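PDB 5LSM: FMN-dependent nitronate monooxygenase from Shewanella oneidensis, which probably catalyses the FMN-dependent oxidation of propionate 3-nitronate by molecular oxygen to 3-oxopropanoate, a detoxifying monooxygenase reaction. Local coordinates for residues L28-A31 against V32-G36; L41-A44 against M45-L48; A84-L87 against E88-P92; L141-I144 against K145-S149. All blocks are in the same frame, centred on the assembly; numbering follows the deposited sequence.

Interaction 1 of 4, residues L28-A31 against V32-G36; sequences LAIA and VSEAG
L28 and V32, one helical turn apart, show how a branched side chain can pack against both the backbone and the side chain of the residue four positions earlier. V32 sets CG1 anti to its own nitrogen (chi1 178°), which leaves CG2 beside that nitrogen and 3.3 Å from L28 O. The same methyl also meets the leucine branch, L28 CD1 lying 4.2 Å from V32 CG2. V32 N also donates to L28 O at 3.0 Å. The pair belongs to helix 26-35, which follows strand 15-17 of the TIM barrel, and both side chains reach Q17 of that strand as well as helix 336-342. I30 and E34 repeat the spacing on another side of the helix: E34 CG, turned back beside its backbone nitrogen, comes to 3.5 Å from I30 O, while the chain then bends at chi2 and takes OE1 away to T62 OG1. S33 OG is bonded to P65 O and G39 N, beyond the helix. At the C-terminal end G36, with positive phi, closes a Schellman motif, its N bonded to S33 O at 3.1 Å and weakly to V32 O.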
ATOM      1  N   LEU A  28      23.380 -17.235  -1.145  1.00 28.80           N
ATOM      2  CA  LEU A  28      22.218 -16.857  -0.330  1.00 28.43           C
ATOM      3  C   LEU A  28      21.146 -17.952  -0.385  1.00 30.14           C
ATOM      4  O   LEU A  28      20.583 -18.349   0.645  1.00 27.86           O
ATOM      5  CB  LEU A  28      21.643 -15.506  -0.782  1.00 25.53           C
ATOM      6  CG  LEU A  28      20.426 -15.027   0.007  1.00 25.02           C
ATOM      7  CD1 LEU A  28      20.809 -14.756   1.445  1.00 24.13           C
ATOM      8  CD2 LEU A  28      19.775 -13.809  -0.631  1.00 23.00           C
ATOM      9  N   ALA A  29      20.879 -18.458  -1.583  1.00 29.93           N
ATOM     10  CA  ALA A  29      19.981 -19.604  -1.724  1.00 32.35           C
ATOM     11  C   ALA A  29      20.430 -20.803  -0.857  1.00 29.19           C
ATOM     12  O   ALA A  29      19.648 -21.340  -0.092  1.00 29.43           O
ATOM     13  CB  ALA A  29      19.848 -20.003  -3.185  1.00 31.47           C
ATOM     14  N   ILE A  30      21.708 -21.154  -0.924  1.00 28.88           N
ATOM     15  CA  ILE A  30      22.251 -22.243  -0.101  1.00 27.59           C
ATOM     16  C   ILE A  30      21.975 -21.989   1.380  1.00 27.30           C
ATOM     17  O   ILE A  30      21.510 -22.870   2.097  1.00 27.11           O
ATOM     18  CB  ILE A  30      23.788 -22.369  -0.289  1.00 30.08           C
ATOM     19  CG1 ILE A  30      24.131 -22.929  -1.683  1.00 30.20           C
ATOM     20  CG2 ILE A  30      24.402 -23.251   0.793  1.00 29.69           C
ATOM     21  CD1 ILE A  30      25.540 -22.606  -2.134  1.00 28.23           C
ATOM     22  N   ALA A  31      22.311 -20.791   1.842  1.00 29.61           N
ATOM     23  CA  ALA A  31      22.279 -20.503   3.272  1.00 30.97           C
ATOM     24  C   ALA A  31      20.852 -20.589   3.811  1.00 30.37           C
ATOM     25  O   ALA A  31      20.637 -21.109   4.905  1.00 34.50           O
ATOM     26  CB  ALA A  31      22.887 -19.126   3.564  1.00 31.45           C
ATOM     27  N   VAL A  32      19.882 -20.111   3.033  1.00 27.65           N
ATOM     28  CA  VAL A  32      18.486 -20.105   3.473  1.00 28.48           C
ATOM     29  C   VAL A  32      17.864 -21.502   3.439  1.00 28.27           C
ATOM     30  O   VAL A  32      17.089 -21.867   4.347  1.00 28.38           O
ATOM     31  CB  VAL A  32      17.604 -19.115   2.658  1.00 25.65           C
ATOM     32  CG1 VAL A  32      16.160 -19.193   3.129  1.00 25.01           C
ATOM     33  CG2 VAL A  32      18.119 -17.687   2.795  1.00 22.98           C
ATOM     34  N   SER A  33      18.188 -22.281   2.405  1.00 26.99           N
ATOM     35  CA  SER A  33      17.697 -23.661   2.325  1.00 26.41           C
ATOM     36  C   SER A  33      18.327 -24.541   3.404  1.00 29.25           C
ATOM     37  O   SER A  33      17.614 -25.296   4.076  1.00 28.42           O
ATOM     38  CB  SER A  33      17.922 -24.255   0.942  1.00 26.24           C
ATOM     39  OG  SER A  33      16.999 -23.718   0.001  1.00 23.62           O
ATOM     40  N   GLU A  34      19.632 -24.371   3.644  1.00 31.51           N
ATOM     41  CA  GLU A  34      20.311 -25.097   4.727  1.00 34.72           C
ATOM     42  C   GLU A  34      19.741 -24.737   6.083  1.00 34.18           C
ATOM     43  O   GLU A  34      19.565 -25.603   6.932  1.00 37.73           O
ATOM     44  CB  GLU A  34      21.824 -24.848   4.713  1.00 38.98           C
ATOM     45  CG  GLU A  34      22.606 -25.768   3.774  1.00 44.28           C
ATOM     46  CD  GLU A  34      22.659 -27.233   4.252  1.00 51.12           C
ATOM     47  OE1 GLU A  34      21.870 -28.083   3.750  1.00 41.73           O
ATOM     48  OE2 GLU A  34      23.527 -27.545   5.105  1.00 58.36           O
ATOM     49  N   ALA A  35      19.350 -23.476   6.247  1.00 35.99           N
ATOM     50  CA  ALA A  35      18.774 -23.007   7.511  1.00 32.62           C
ATOM     51  C   ALA A  35      17.399 -23.572   7.784  1.00 29.22           C
ATOM     52  O   ALA A  35      16.942 -23.509   8.913  1.00 26.00           O
ATOM     53  CB  ALA A  35      18.719 -21.491   7.543  1.00 35.33           C
ATOM     54  N   GLY A  36      16.708 -24.028   6.734  1.00 28.37           N
ATOM     55  CA  GLY A  36      15.397 -24.678   6.877  1.00 28.11           C
ATOM     56  C   GLY A  36      14.230 -24.006   6.146  1.00 29.01           C
ATOM     57  O   GLY A  36      13.069 -24.435   6.285  1.00 29.41           O
TER

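Interaction 2 of 4, residues L41-A44 against M45-L48; sequences LPCA and MLSL
L46 carries unusual torsions, chi1 -93° and chi2 30°, both off the staggered values, and they bring its CD2 methyl back over the chain that precedes it to meet L41 and C43. CD2 lies 3.5 Å from P42 O, and the same methyl approaches C43 SG at 4.2 Å. L41, extending from the strand with CG anti to its nitrogen, brings CD1 to 4.4 Å from L46 CD2. The fold-back goes with a type I beta turn from C43 to L46, directly after strand 39-42 of the barrel. L46 N donates to C43 O at 3.2 Å, a straight bond (170° at the hydrogen) whose donor stands above the carbonyl plane. A water bridges M45 N, from which it accepts at 3.0 Å, and P42 O, to which it donates weakly. S47 follows as the N-cap of helix 48-59, its OG bonded to A50 N. The P42 side chain comes within about 4 Å of the bound FMN and packs on A21, an FMN-binding residue. The chemistry is therefore mixed: one methyl packs against L41 CD1, C43 SG and P42 O, while the water takes up the M45 amide, which has no bond to C43 O, and the strand is brought to an end beside the flavin site.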
ATOM      1  N   LEU A  41      17.091 -18.989  -6.429  1.00 30.99           N
ATOM      2  CA  LEU A  41      18.041 -18.529  -7.439  1.00 32.88           C
ATOM      3  C   LEU A  41      17.289 -17.702  -8.479  1.00 31.24           C
ATOM      4  O   LEU A  41      16.408 -18.220  -9.177  1.00 27.96           O
ATOM      5  CB  LEU A  41      18.754 -19.720  -8.106  1.00 31.55           C
ATOM      6  CG  LEU A  41      19.782 -19.375  -9.197  1.00 34.07           C
ATOM      7  CD1 LEU A  41      20.920 -18.535  -8.668  1.00 33.31           C
ATOM      8  CD2 LEU A  41      20.343 -20.615  -9.880  1.00 35.32           C
ATOM      9  N   PRO A  42      17.553 -16.387  -8.505  1.00 31.88           N
ATOM     10  CA  PRO A  42      17.011 -15.560  -9.585  1.00 30.92           C
ATOM     11  C   PRO A  42      17.724 -15.872 -10.899  1.00 29.65           C
ATOM     12  O   PRO A  42      18.949 -15.831 -10.946  1.00 27.48           O
ATOM     13  CB  PRO A  42      17.310 -14.136  -9.118  1.00 30.51           C
ATOM     14  CG  PRO A  42      18.512 -14.259  -8.226  1.00 28.96           C
ATOM     15  CD  PRO A  42      18.487 -15.640  -7.636  1.00 28.45           C
ATOM     16  N   CYS A  43      16.964 -16.261 -11.920  1.00 31.45           N
ATOM     17  CA  CYS A  43      17.543 -16.644 -13.215  1.00 32.84           C
ATOM     18  C   CYS A  43      17.284 -15.679 -14.358  1.00 30.49           C
ATOM     19  O   CYS A  43      17.775 -15.898 -15.444  1.00 33.90           O
ATOM     20  CB  CYS A  43      17.057 -18.031 -13.617  1.00 29.56           C
ATOM     21  SG  CYS A  43      17.518 -19.248 -12.387  1.00 36.36           S
ATOM     22  N   ALA A  44      16.572 -14.584 -14.117  1.00 32.99           N
ATOM     23  CA  ALA A  44      16.186 -13.687 -15.209  1.00 35.34           C
ATOM     24  C   ALA A  44      17.393 -13.133 -15.993  1.00 36.32           C
ATOM     25  O   ALA A  44      17.292 -12.891 -17.193  1.00 46.89           O
ATOM     26  CB  ALA A  44      15.320 -12.544 -14.681  1.00 35.40           C
ATOM     27  N   MET A  45      18.506 -12.887 -15.312  1.00 32.33           N
ATOM     28  CA  MET A  45      19.672 -12.285 -15.956  1.00 36.48           C
ATOM     29  C   MET A  45      20.816 -13.272 -16.265  1.00 37.12           C
ATOM     30  O   MET A  45      21.909 -12.845 -16.608  1.00 33.10           O
ATOM     31  CB  MET A  45      20.239 -11.173 -15.077  1.00 41.21           C
ATOM     32  CG  MET A  45      19.257 -10.078 -14.725  1.00 46.40           C
ATOM     33  SD  MET A  45      19.999  -8.907 -13.576  1.00 60.45           S
ATOM     34  CE  MET A  45      18.905  -7.506 -13.819  1.00 64.78           C
ATOM     35  N   LEU A  46      20.571 -14.576 -16.152  1.00 35.03           N
ATOM     36  CA  LEU A  46      21.643 -15.576 -16.306  1.00 34.18           C
ATOM     37  C   LEU A  46      21.703 -16.101 -17.734  1.00 28.91           C
ATOM     38  O   LEU A  46      20.703 -16.478 -18.294  1.00 26.86           O
ATOM     39  CB  LEU A  46      21.424 -16.756 -15.339  1.00 34.60           C
ATOM     40  CG  LEU A  46      22.110 -16.698 -13.970  1.00 37.39           C
ATOM     41  CD1 LEU A  46      22.293 -15.280 -13.472  1.00 37.85           C
ATOM     42  CD2 LEU A  46      21.347 -17.523 -12.937  1.00 42.22           C
ATOM     43  N   SER A  47      22.881 -16.109 -18.331  1.00 34.00           N
ATOM     44  CA  SER A  47      23.102 -16.922 -19.537  1.00 36.52           C
ATOM     45  C   SER A  47      22.878 -18.389 -19.177  1.00 39.34           C
ATOM     46  O   SER A  47      22.920 -18.758 -17.998  1.00 33.49           O
ATOM     47  CB  SER A  47      24.531 -16.766 -20.005  1.00 34.37           C
ATOM     48  OG  SER A  47      25.387 -17.391 -19.060  1.00 34.56           O
ATOM     49  N   LEU A  48      22.750 -19.234 -20.198  1.00 41.10           N
ATOM     50  CA  LEU A  48      22.634 -20.678 -19.988  1.00 42.66           C
ATOM     51  C   LEU A  48      23.853 -21.264 -19.263  1.00 39.56           C
ATOM     52  O   LEU A  48      23.720 -22.165 -18.448  1.00 38.46           O
ATOM     53  CB  LEU A  48      22.405 -21.395 -21.318  1.00 42.06           C
ATOM     54  CG  LEU A  48      21.031 -21.116 -21.947  1.00 49.39           C
ATOM     55  CD1 LEU A  48      20.950 -21.613 -23.397  1.00 43.91           C
ATOM     56  CD2 LEU A  48      19.926 -21.732 -21.096  1.00 51.40           C
TER
HETATM   57  O   HOH W   1      19.516 -13.367 -12.581  1.00 28.71           O

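Interaction 3 of 4, residues A84-L87 against E88-P92; sequences AAWL and EQLAP
From A84 to E88 and from A85 to Q89 the backbone keeps its helical bonds, and L90 N donates to W86 O at 3.2 Å and weakly to L87 O, where helix 80-89 meets helix 91-97. A91 N, bonded to E88 O, continues the chain into the second helix. The side-chain contact is that of W86 with L90. The tryptophan holds CG anti to its backbone nitrogen (chi1 -179°), which swings the indole along the helix toward the residue four places on. L90 CD1 then sits over one face of the indole as a CH-pi contact, 4.0 Å from the centroid of the five-membered ring and 27° off its normal, and 3.6 Å from W86 NE1. The other methyl, L90 CD2, meets the benzene part of the indole at W86 CZ2, 4.0 Å away. Q89, with CG beside its own nitrogen, brings CG to 3.1 Å from A85 O. Around the ring lie F283 and M287 of helix 282-287, A303 of helix 301-313 and loop residues such as P295. With an alanine at this position in place of W86, L90 CD1 is likely to lose its ring partner, leaving a gap toward F283 and M287. The contact is largely apolar, so it joins the junction of helices 80-89 and 91-97 to neighbouring helices through dispersion rather than charge, far from the flavin.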
ATOM      1  N   ALA A  84      14.939   5.639 -29.639  1.00 46.38           N
ATOM      2  CA  ALA A  84      15.740   6.767 -30.073  1.00 41.08           C
ATOM      3  C   ALA A  84      15.246   8.066 -29.442  1.00 37.34           C
ATOM      4  O   ALA A  84      16.047   8.917 -29.084  1.00 38.69           O
ATOM      5  CB  ALA A  84      15.704   6.865 -31.591  1.00 48.54           C
ATOM      6  N   ALA A  85      13.929   8.217 -29.289  1.00 36.31           N
ATOM      7  CA  ALA A  85      13.358   9.418 -28.632  1.00 35.32           C
ATOM      8  C   ALA A  85      13.690   9.507 -27.144  1.00 37.15           C
ATOM      9  O   ALA A  85      13.772  10.602 -26.587  1.00 44.12           O
ATOM     10  CB  ALA A  85      11.852   9.470 -28.824  1.00 32.12           C
ATOM     11  N   TRP A  86      13.769   8.352 -26.489  1.00 35.42           N
ATOM     12  CA  TRP A  86      14.105   8.285 -25.071  1.00 35.28           C
ATOM     13  C   TRP A  86      15.566   8.651 -24.895  1.00 37.13           C
ATOM     14  O   TRP A  86      15.920   9.419 -24.002  1.00 37.37           O
ATOM     15  CB  TRP A  86      13.841   6.864 -24.525  1.00 36.15           C
ATOM     16  CG  TRP A  86      14.131   6.705 -23.085  1.00 29.93           C
ATOM     17  CD1 TRP A  86      14.970   5.806 -22.526  1.00 30.37           C
ATOM     18  CD2 TRP A  86      13.598   7.493 -22.006  1.00 30.82           C
ATOM     19  NE1 TRP A  86      15.019   5.990 -21.165  1.00 32.64           N
ATOM     20  CE2 TRP A  86      14.173   7.012 -20.820  1.00 30.04           C
ATOM     21  CE3 TRP A  86      12.691   8.556 -21.933  1.00 30.64           C
ATOM     22  CZ2 TRP A  86      13.866   7.548 -19.569  1.00 33.06           C
ATOM     23  CZ3 TRP A  86      12.389   9.091 -20.692  1.00 33.53           C
ATOM     24  CH2 TRP A  86      12.985   8.591 -19.527  1.00 35.76           C
ATOM     25  N   LEU A  87      16.405   8.104 -25.769  1.00 40.66           N
ATOM     26  CA  LEU A  87      17.836   8.419 -25.789  1.00 41.91           C
ATOM     27  C   LEU A  87      18.050   9.925 -25.913  1.00 42.19           C
ATOM     28  O   LEU A  87      18.839  10.512 -25.170  1.00 40.28           O
ATOM     29  CB  LEU A  87      18.513   7.686 -26.961  1.00 42.90           C
ATOM     30  CG  LEU A  87      19.808   6.901 -26.730  1.00 43.08           C
ATOM     31  CD1 LEU A  87      19.923   6.348 -25.317  1.00 45.76           C
ATOM     32  CD2 LEU A  87      19.902   5.772 -27.746  1.00 44.36           C
ATOM     33  N   GLU A  88      17.282  10.549 -26.804  1.00 43.50           N
ATOM     34  CA  GLU A  88      17.365  11.988 -27.047  1.00 44.91           C
ATOM     35  C   GLU A  88      17.042  12.761 -25.786  1.00 40.71           C
ATOM     36  O   GLU A  88      17.678  13.767 -25.488  1.00 43.85           O
ATOM     37  CB  GLU A  88      16.378  12.387 -28.157  1.00 51.05           C
ATOM     38  CG  GLU A  88      16.520  13.817 -28.650  1.00 53.63           C
ATOM     39  CD  GLU A  88      15.369  14.243 -29.547  1.00 61.53           C
ATOM     40  OE1 GLU A  88      14.633  13.363 -30.052  1.00 64.53           O
ATOM     41  OE2 GLU A  88      15.212  15.466 -29.762  1.00 60.27           O
ATOM     42  N   GLN A  89      16.027  12.299 -25.064  1.00 37.16           N
ATOM     43  CA  GLN A  89      15.634  12.910 -23.793  1.00 36.76           C
ATOM     44  C   GLN A  89      16.721  12.887 -22.708  1.00 34.81           C
ATOM     45  O   GLN A  89      16.769  13.771 -21.852  1.00 35.10           O
ATOM     46  CB  GLN A  89      14.416  12.197 -23.251  1.00 41.39           C
ATOM     47  CG  GLN A  89      13.180  12.352 -24.098  1.00 39.44           C
ATOM     48  CD  GLN A  89      11.973  12.656 -23.251  1.00 45.71           C
ATOM     49  OE1 GLN A  89      12.056  13.405 -22.266  1.00 50.41           O
ATOM     50  NE2 GLN A  89      10.852  12.048 -23.593  1.00 48.97           N
ATOM     51  N   LEU A  90      17.564  11.863 -22.726  1.00 32.52           N
ATOM     52  CA  LEU A  90      18.643  11.735 -21.744  1.00 38.46           C
ATOM     53  C   LEU A  90      19.938  12.484 -22.128  1.00 38.63           C
ATOM     54  O   LEU A  90      20.903  12.501 -21.355  1.00 35.79           O
ATOM     55  CB  LEU A  90      18.952  10.254 -21.505  1.00 36.89           C
ATOM     56  CG  LEU A  90      17.737   9.404 -21.135  1.00 39.42           C
ATOM     57  CD1 LEU A  90      18.100   7.925 -21.118  1.00 43.29           C
ATOM     58  CD2 LEU A  90      17.172   9.843 -19.796  1.00 38.64           C
ATOM     59  N   ALA A  91      19.951  13.112 -23.308  1.00 35.59           N
ATOM     60  CA  ALA A  91      21.153  13.754 -23.832  1.00 35.28           C
ATOM     61  C   ALA A  91      21.895  14.641 -22.797  1.00 34.45           C
ATOM     62  O   ALA A  91      23.110  14.544 -22.662  1.00 37.21           O
ATOM     63  CB  ALA A  91      20.813  14.545 -25.087  1.00 32.27           C
ATOM     64  N   PRO A  92      21.158  15.460 -22.028  1.00 31.82           N
ATOM     65  CA  PRO A  92      21.786  16.286 -20.997  1.00 32.89           C
ATOM     66  C   PRO A  92      22.656  15.527 -19.989  1.00 34.92           C
ATOM     67  O   PRO A  92      23.723  16.021 -19.595  1.00 34.34           O
ATOM     68  CB  PRO A  92      20.591  16.908 -20.279  1.00 32.51           C
ATOM     69  CG  PRO A  92      19.530  16.982 -21.319  1.00 31.91           C
ATOM     70  CD  PRO A  92      19.720  15.764 -22.171  1.00 33.44           C
TER

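Interaction 4 of 4, residues L141-I144 against K145-S149; sequences LLEI and KSWGS
E143 O is gripped twice by S146: the hydroxyl OG donates to it at 2.7 Å and the amide N adds a weak bond. The serine hydroxyl reaches that carbonyl because OG stands between its own backbone nitrogen and carbonyl carbon, the crowded position (chi1 81°). The same oxygen lies 3.4 Å above the plane of the W147 ring, toward its rim. I144 shares that face, its CA being 3.8 Å from the centroid of the six-membered ring and 15° off the normal, a CH-pi contact, while I144 CG1 meets W147 CZ3 at 3.6 Å. E143 runs obliquely past the indole, extended, its OE2 4.0 Å from W147 CZ2 and its carboxylate plane turned 65° from the ring. The backbone N-H of W147 donates to I144 O at 3.0 Å. Helix 138-145 ends here in a Schellman motif at G148, which has positive phi and would jam any CB against W147 O, before strand 150-155 begins. S149 CB packs on I144 CG2 at 3.7 Å, with S149 OG bonded to P126 O. W147 packs on L121 and A122 of helix 115-124. A serine in place of W147 would probably strip the cover from I144 CA and E143 O and open a gap toward L121. The contact implies that E143 O is satisfied by the S146 hydroxyl and, weakly, its amide, and I144 O by the W147 amide, while the indole covers the chain end by packing.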
ATOM      1  N   LEU A 141       4.799 -25.457 -19.051  1.00 38.96           N
ATOM      2  CA  LEU A 141       4.289 -25.741 -17.721  1.00 38.46           C
ATOM      3  C   LEU A 141       4.179 -27.234 -17.449  1.00 41.29           C
ATOM      4  O   LEU A 141       4.465 -27.684 -16.343  1.00 38.24           O
ATOM      5  CB  LEU A 141       2.902 -25.124 -17.575  1.00 42.74           C
ATOM      6  CG  LEU A 141       2.656 -24.235 -16.371  1.00 47.00           C
ATOM      7  CD1 LEU A 141       3.805 -23.250 -16.215  1.00 47.80           C
ATOM      8  CD2 LEU A 141       1.324 -23.500 -16.539  1.00 46.42           C
ATOM      9  N   LEU A 142       3.654 -27.988 -18.415  1.00 46.17           N
ATOM     10  CA  LEU A 142       3.543 -29.444 -18.262  1.00 44.06           C
ATOM     11  C   LEU A 142       4.922 -30.088 -18.168  1.00 36.53           C
ATOM     12  O   LEU A 142       5.158 -30.975 -17.333  1.00 38.05           O
ATOM     13  CB  LEU A 142       2.755 -30.071 -19.413  1.00 45.45           C
ATOM     14  CG  LEU A 142       1.250 -29.774 -19.461  1.00 50.30           C
ATOM     15  CD1 LEU A 142       0.633 -30.439 -20.690  1.00 48.52           C
ATOM     16  CD2 LEU A 142       0.553 -30.227 -18.183  1.00 46.33           C
ATOM     17  N   GLU A 143       5.860 -29.594 -18.960  1.00 28.84           N
ATOM     18  CA  GLU A 143       7.226 -30.096 -18.858  1.00 33.47           C
ATOM     19  C   GLU A 143       7.761 -29.953 -17.439  1.00 34.60           C
ATOM     20  O   GLU A 143       8.308 -30.896 -16.892  1.00 42.61           O
ATOM     21  CB  GLU A 143       8.159 -29.392 -19.839  1.00 34.21           C
ATOM     22  CG  GLU A 143       9.535 -30.042 -19.914  1.00 36.16           C
ATOM     23  CD  GLU A 143      10.557 -29.209 -20.654  1.00 42.63           C
ATOM     24  OE1 GLU A 143      10.233 -28.077 -21.102  1.00 48.95           O
ATOM     25  OE2 GLU A 143      11.686 -29.715 -20.820  1.00 55.17           O
ATOM     26  N   ILE A 144       7.607 -28.764 -16.861  1.00 34.70           N
ATOM     27  CA  ILE A 144       8.055 -28.487 -15.500  1.00 38.68           C
ATOM     28  C   ILE A 144       7.391 -29.414 -14.467  1.00 38.95           C
ATOM     29  O   ILE A 144       8.066 -29.971 -13.603  1.00 38.33           O
ATOM     30  CB  ILE A 144       7.811 -26.998 -15.103  1.00 34.07           C
ATOM     31  CG1 ILE A 144       8.762 -26.083 -15.868  1.00 35.85           C
ATOM     32  CG2 ILE A 144       8.040 -26.780 -13.613  1.00 30.86           C
ATOM     33  CD1 ILE A 144       8.266 -24.662 -15.994  1.00 36.30           C
ATOM     34  N   LYS A 145       6.076 -29.555 -14.539  1.00 37.48           N
ATOM     35  CA  LYS A 145       5.350 -30.347 -13.538  1.00 40.18           C
ATOM     36  C   LYS A 145       5.840 -31.791 -13.553  1.00 40.46           C
ATOM     37  O   LYS A 145       5.759 -32.483 -12.555  1.00 37.57           O
ATOM     38  CB  LYS A 145       3.846 -30.334 -13.815  1.00 37.37           C
ATOM     39  CG  LYS A 145       3.183 -28.973 -13.696  1.00 44.32           C
ATOM     40  CD  LYS A 145       2.476 -28.800 -12.362  1.00 51.75           C
ATOM     41  CE  LYS A 145       1.732 -27.470 -12.291  1.00 51.66           C
ATOM     42  NZ  LYS A 145       0.323 -27.607 -12.741  1.00 50.70           N
ATOM     43  N   SER A 146       6.308 -32.243 -14.714  1.00 38.58           N
ATOM     44  CA  SER A 146       6.712 -33.618 -14.904  1.00 35.06           C
ATOM     45  C   SER A 146       8.114 -33.896 -14.369  1.00 37.56           C
ATOM     46  O   SER A 146       8.577 -35.031 -14.411  1.00 41.51           O
ATOM     47  CB  SER A 146       6.643 -33.982 -16.384  1.00 32.95           C
ATOM     48  OG  SER A 146       7.791 -33.527 -17.053  1.00 32.54           O
ATOM     49  N   TRP A 147       8.784 -32.860 -13.868  1.00 40.91           N
ATOM     50  CA  TRP A 147       9.980 -33.027 -13.031  1.00 35.70           C
ATOM     51  C   TRP A 147       9.643 -33.275 -11.563  1.00 31.40           C
ATOM     52  O   TRP A 147      10.528 -33.542 -10.770  1.00 35.57           O
ATOM     53  CB  TRP A 147      10.859 -31.786 -13.095  1.00 35.18           C
ATOM     54  CG  TRP A 147      11.195 -31.341 -14.451  1.00 37.27           C
ATOM     55  CD1 TRP A 147      11.344 -32.118 -15.551  1.00 38.85           C
ATOM     56  CD2 TRP A 147      11.490 -30.001 -14.859  1.00 40.95           C
ATOM     57  NE1 TRP A 147      11.721 -31.354 -16.621  1.00 41.10           N
ATOM     58  CE2 TRP A 147      11.823 -30.049 -16.223  1.00 37.90           C
ATOM     59  CE3 TRP A 147      11.512 -28.765 -14.197  1.00 40.78           C
ATOM     60  CZ2 TRP A 147      12.154 -28.911 -16.951  1.00 43.99           C
ATOM     61  CZ3 TRP A 147      11.858 -27.642 -14.906  1.00 40.20           C
ATOM     62  CH2 TRP A 147      12.158 -27.714 -16.280  1.00 46.33           C
ATOM     63  N   GLY A 148       8.382 -33.141 -11.190  1.00 31.64           N
ATOM     64  CA  GLY A 148       8.007 -33.110  -9.779  1.00 33.54           C
ATOM     65  C   GLY A 148       7.935 -31.706  -9.192  1.00 34.41           C
ATOM     66  O   GLY A 148       7.485 -31.530  -8.057  1.00 32.87           O
ATOM     67  N   SER A 149       8.373 -30.708  -9.968  1.00 36.93           N
ATOM     68  CA  SER A 149       8.495 -29.330  -9.494  1.00 32.60           C
ATOM     69  C   SER A 149       7.131 -28.757  -9.182  1.00 35.62           C
ATOM     70  O   SER A 149       6.177 -28.992  -9.910  1.00 42.11           O
ATOM     71  CB  SER A 149       9.152 -28.466 -10.549  1.00 31.16           C
ATOM     72  OG  SER A 149      10.383 -29.017 -10.955  1.00 29.84           O
TER

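Overall arrangement
All four contacts are local, yet they differ with their place in the fold. Interactions 1 and 2 are mostly buried and lie on neighbouring elements, helix 26-35 and strand 39-42, with nearest atoms about 4 Å apart; interaction 2 is the one beside the flavin. Interactions 3 and 4 are partly buried, with several residues exposed, and stand about 44 Å apart between centres. Schellman ends recur in interactions 1 and 4, where a helix gives way to the chain leading to a strand; in interaction 3 one helix passes into another. Aliphatic branches carry interaction 1; interaction 2 adds a cysteine sulfur and a water. Indole faces carry 3 and 4, the latter adding a serine hydroxyl. Interactions 1 and 3 lie on opposite sides of the chain's centre.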